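Local coordinates for protein glucose-resistance amylase regulator (Weissella paramesenteroides ATCC 33313, PDB 4RK6) that binds glucose in a periplasmic-binding-protein-like domain and, as a LacI-family regulator, probably controls transcription by binding DNA, at residues M124-I129 against D278-L283. Sequence-based numbering, arbitrary orientation.
Sequences MGHKNI and DSVLNL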
HETATM    1  N   MSE A 124     -29.843  -2.564  11.772  1.00 22.32           N
HETATM    2  CA  MSE A 124     -29.158  -2.695  13.055  1.00 24.94           C
HETATM    3  C   MSE A 124     -29.553  -1.597  14.023  1.00 23.03           C
HETATM    4  O   MSE A 124     -28.992  -1.512  15.109  1.00 27.20           O
HETATM    5  CB  MSE A 124     -27.645  -2.692  12.824  1.00 24.26           C
HETATM    6  CG  MSE A 124     -27.112  -3.897  12.064  1.00 20.72           C
HETATM    7 SE   MSE A 124     -27.354  -5.597  13.024  1.00 29.57          SE
HETATM    8  CE  MSE A 124     -25.729  -5.442  14.137  1.00 42.30           C
ATOM      9  N   GLY A 125     -30.501  -0.735  13.633  1.00 26.10           N
ATOM     10  CA  GLY A 125     -31.131   0.233  14.543  1.00 24.82           C
ATOM     11  C   GLY A 125     -30.581   1.644  14.515  1.00 27.53           C
ATOM     12  O   GLY A 125     -30.947   2.484  15.368  1.00 24.48           O
ATOM     13  N   HIS A 126     -29.694   1.921  13.559  1.00 23.37           N
ATOM     14  CA  HIS A 126     -29.117   3.246  13.395  1.00 22.93           C
ATOM     15  C   HIS A 126     -30.035   4.112  12.542  1.00 24.52           C
ATOM     16  O   HIS A 126     -30.664   3.622  11.605  1.00 29.84           O
ATOM     17  CB  HIS A 126     -27.735   3.155  12.764  1.00 23.62           C
ATOM     18  CG  HIS A 126     -26.766   2.398  13.611  1.00 23.15           C
ATOM     19  ND1 HIS A 126     -25.961   3.017  14.541  1.00 24.26           N
ATOM     20  CD2 HIS A 126     -26.521   1.072  13.719  1.00 23.81           C
ATOM     21  CE1 HIS A 126     -25.270   2.101  15.197  1.00 20.15           C
ATOM     22  NE2 HIS A 126     -25.570   0.915  14.697  1.00 22.42           N
ATOM     23  N   LYS A 127     -30.113   5.385  12.920  1.00 24.25           N
ATOM     24  CA  LYS A 127     -30.888   6.405  12.202  1.00 22.01           C
ATOM     25  C   LYS A 127     -30.051   7.625  11.851  1.00 24.98           C
ATOM     26  O   LYS A 127     -30.134   8.158  10.744  1.00 26.82           O
ATOM     27  CB  LYS A 127     -32.092   6.838  13.049  1.00 29.05           C
ATOM     28  CG  LYS A 127     -33.336   5.976  12.835  1.00 93.66           C
ATOM     29  CD  LYS A 127     -34.510   6.344  13.740  1.00 87.55           C
ATOM     30  CE  LYS A 127     -35.132   7.694  13.395  1.00102.57           C
ATOM     31  NZ  LYS A 127     -34.610   8.810  14.234  1.00115.95           N
ATOM     32  N   ASN A 128     -29.244   8.076  12.806  1.00 22.54           N
ATOM     33  CA  ASN A 128     -28.343   9.184  12.571  1.00 20.19           C
ATOM     34  C   ASN A 128     -26.986   8.681  12.102  1.00 22.34           C
ATOM     35  O   ASN A 128     -26.276   8.042  12.872  1.00 22.39           O
ATOM     36  CB  ASN A 128     -28.217  10.001  13.844  1.00 25.00           C
ATOM     37  CG  ASN A 128     -29.536  10.658  14.203  1.00 31.30           C
ATOM     38  OD1 ASN A 128     -30.188  11.248  13.339  1.00 28.05           O
ATOM     39  ND2 ASN A 128     -29.940  10.534  15.437  1.00 30.20           N
ATOM     40  N   ILE A 129     -26.666   8.944  10.839  1.00 23.26           N
ATOM     41  CA  ILE A 129     -25.529   8.286  10.157  1.00 23.76           C
ATOM     42  C   ILE A 129     -24.687   9.299   9.409  1.00 26.63           C
ATOM     43  O   ILE A 129     -25.213  10.183   8.740  1.00 25.74           O
ATOM     44  CB  ILE A 129     -25.997   7.170   9.195  1.00 20.59           C
ATOM     45  CG1 ILE A 129     -26.864   6.157   9.933  1.00 22.41           C
ATOM     46  CG2 ILE A 129     -24.807   6.446   8.570  1.00 20.93           C
ATOM     47  CD1 ILE A 129     -27.432   5.040   9.095  1.00 23.97           C
ATOM     48  N   ASP A 278     -16.484  -6.805  13.292  1.00 19.04           N
ATOM     49  CA  ASP A 278     -16.624  -6.462  14.713  1.00 20.44           C
ATOM     50  C   ASP A 278     -16.878  -4.985  15.016  1.00 22.14           C
ATOM     51  O   ASP A 278     -16.849  -4.571  16.169  1.00 23.62           O
ATOM     52  CB  ASP A 278     -15.376  -6.949  15.468  1.00 24.62           C
ATOM     53  CG  ASP A 278     -15.225  -8.455  15.417  1.00 28.20           C
ATOM     54  OD1 ASP A 278     -16.239  -9.161  15.537  1.00 29.84           O
ATOM     55  OD2 ASP A 278     -14.099  -8.940  15.255  1.00 30.19           O
ATOM     56  N   SER A 279     -17.196  -4.197  14.001  1.00 20.08           N
ATOM     57  CA  SER A 279     -17.275  -2.751  14.179  1.00 20.99           C
ATOM     58  C   SER A 279     -18.678  -2.160  14.128  1.00 21.02           C
ATOM     59  O   SER A 279     -18.811  -0.942  14.024  1.00 19.55           O
ATOM     60  CB  SER A 279     -16.371  -2.041  13.153  1.00 20.51           C
ATOM     61  OG  SER A 279     -16.826  -2.232  11.830  1.00 19.16           O
ATOM     62  N   VAL A 280     -19.718  -3.004  14.217  1.00 21.33           N
ATOM     63  CA  VAL A 280     -21.093  -2.503  14.238  1.00 19.87           C
ATOM     64  C   VAL A 280     -21.883  -3.060  15.414  1.00 26.10           C
ATOM     65  O   VAL A 280     -21.892  -4.254  15.656  1.00 25.34           O
ATOM     66  CB  VAL A 280     -21.840  -2.835  12.917  1.00 21.44           C
ATOM     67  CG1 VAL A 280     -23.257  -2.301  12.966  1.00 22.14           C
ATOM     68  CG2 VAL A 280     -21.081  -2.236  11.727  1.00 21.61           C
ATOM     69  N   LEU A 281     -22.584  -2.174  16.102  1.00 23.15           N
ATOM     70  CA  LEU A 281     -23.439  -2.529  17.235  1.00 24.77           C
ATOM     71  C   LEU A 281     -24.905  -2.456  16.805  1.00 23.43           C
ATOM     72  O   LEU A 281     -25.302  -1.543  16.077  1.00 24.83           O
ATOM     73  CB  LEU A 281     -23.187  -1.534  18.370  1.00 30.55           C
ATOM     74  CG  LEU A 281     -23.649  -1.924  19.779  1.00 51.92           C
ATOM     75  CD1 LEU A 281     -22.739  -2.999  20.348  1.00 50.19           C
ATOM     76  CD2 LEU A 281     -23.683  -0.701  20.695  1.00 50.41           C
ATOM     77  N   ASN A 282     -25.691  -3.435  17.240  1.00 23.58           N
ATOM     78  CA  ASN A 282     -27.143  -3.378  17.107  1.00 23.39           C
ATOM     79  C   ASN A 282     -27.710  -2.518  18.246  1.00 26.12           C
ATOM     80  O   ASN A 282     -27.523  -2.845  19.422  1.00 27.14           O
ATOM     81  CB  ASN A 282     -27.734  -4.787  17.156  1.00 24.21           C
ATOM     82  CG  ASN A 282     -29.240  -4.797  16.919  1.00 28.91           C
ATOM     83  OD1 ASN A 282     -30.005  -4.412  17.777  1.00 37.16           O
ATOM     84  ND2 ASN A 282     -29.658  -5.210  15.737  1.00 37.65           N
ATOM     85  N   LEU A 283     -28.404  -1.443  17.893  1.00 27.08           N
ATOM     86  CA  LEU A 283     -29.022  -0.550  18.890  1.00 28.94           C
ATOM     87  C   LEU A 283     -30.445  -0.922  19.320  1.00 38.42           C
ATOM     88  O   LEU A 283     -30.987  -0.289  20.232  1.00 37.56           O
ATOM     89  CB  LEU A 283     -29.062   0.864  18.366  1.00 31.31           C
ATOM     90  CG  LEU A 283     -27.758   1.469  17.882  1.00 36.23           C
ATOM     91  CD1 LEU A 283     -28.048   2.903  17.476  1.00 34.68           C
ATOM     92  CD2 LEU A 283     -26.681   1.376  18.951  1.00 37.61           C
TER
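His126 and Leu281 are joined by a hydrogen bond from the ring NE2 to the backbone O, 2.8 Å long. The angle at its hydrogen is 148°, and the oxygen sits 20° out of the ring plane. Followed outward from CB, the His126 side chain meets Leu283 and Leu281 in turn. With CG anti to the carbonyl carbon and beside the backbone N, the ring starts under Leu283 CD1, which lies over one face, offset toward the rim. ND1 is 3.6 Å from that methyl and also hydrogen-bonded to Thr191 OG1; CE1 touches both CD1 and CG of Leu283. The CH-pi contact puts Leu283 CD1 3.9 Å from the ring centroid, 24° off its normal. On the other branch CD2 lies 3.7 Å from Leu281 O, the acceptor of NE2, so both nitrogens of this buried imidazole are hydrogen-bonded.

The contact ties the end of helix 110-123, closed by a Schellman motif at Gly125, to the C-terminal segment that follows strand 267-275 in the periplasmic-binding-protein-like fold. Gly125 takes a positive phi, and its O meets Leu283 CD1. Met124 O accepts a hydrogen bond from Leu283 N at 2.8 Å and lies 3.3 Å from Asn282 CA in a CA-H...O contact. The bent side chain of Met124, a selenomethionine, crosses that of Asn282 at about a right angle: SE lies 3.6 Å from Asn282 ND2, while CE reaches Asn282 CB and, at 4.2 Å, Val280 CG1. Asn282 OD1 is hydrogen-bonded to Asn284 N.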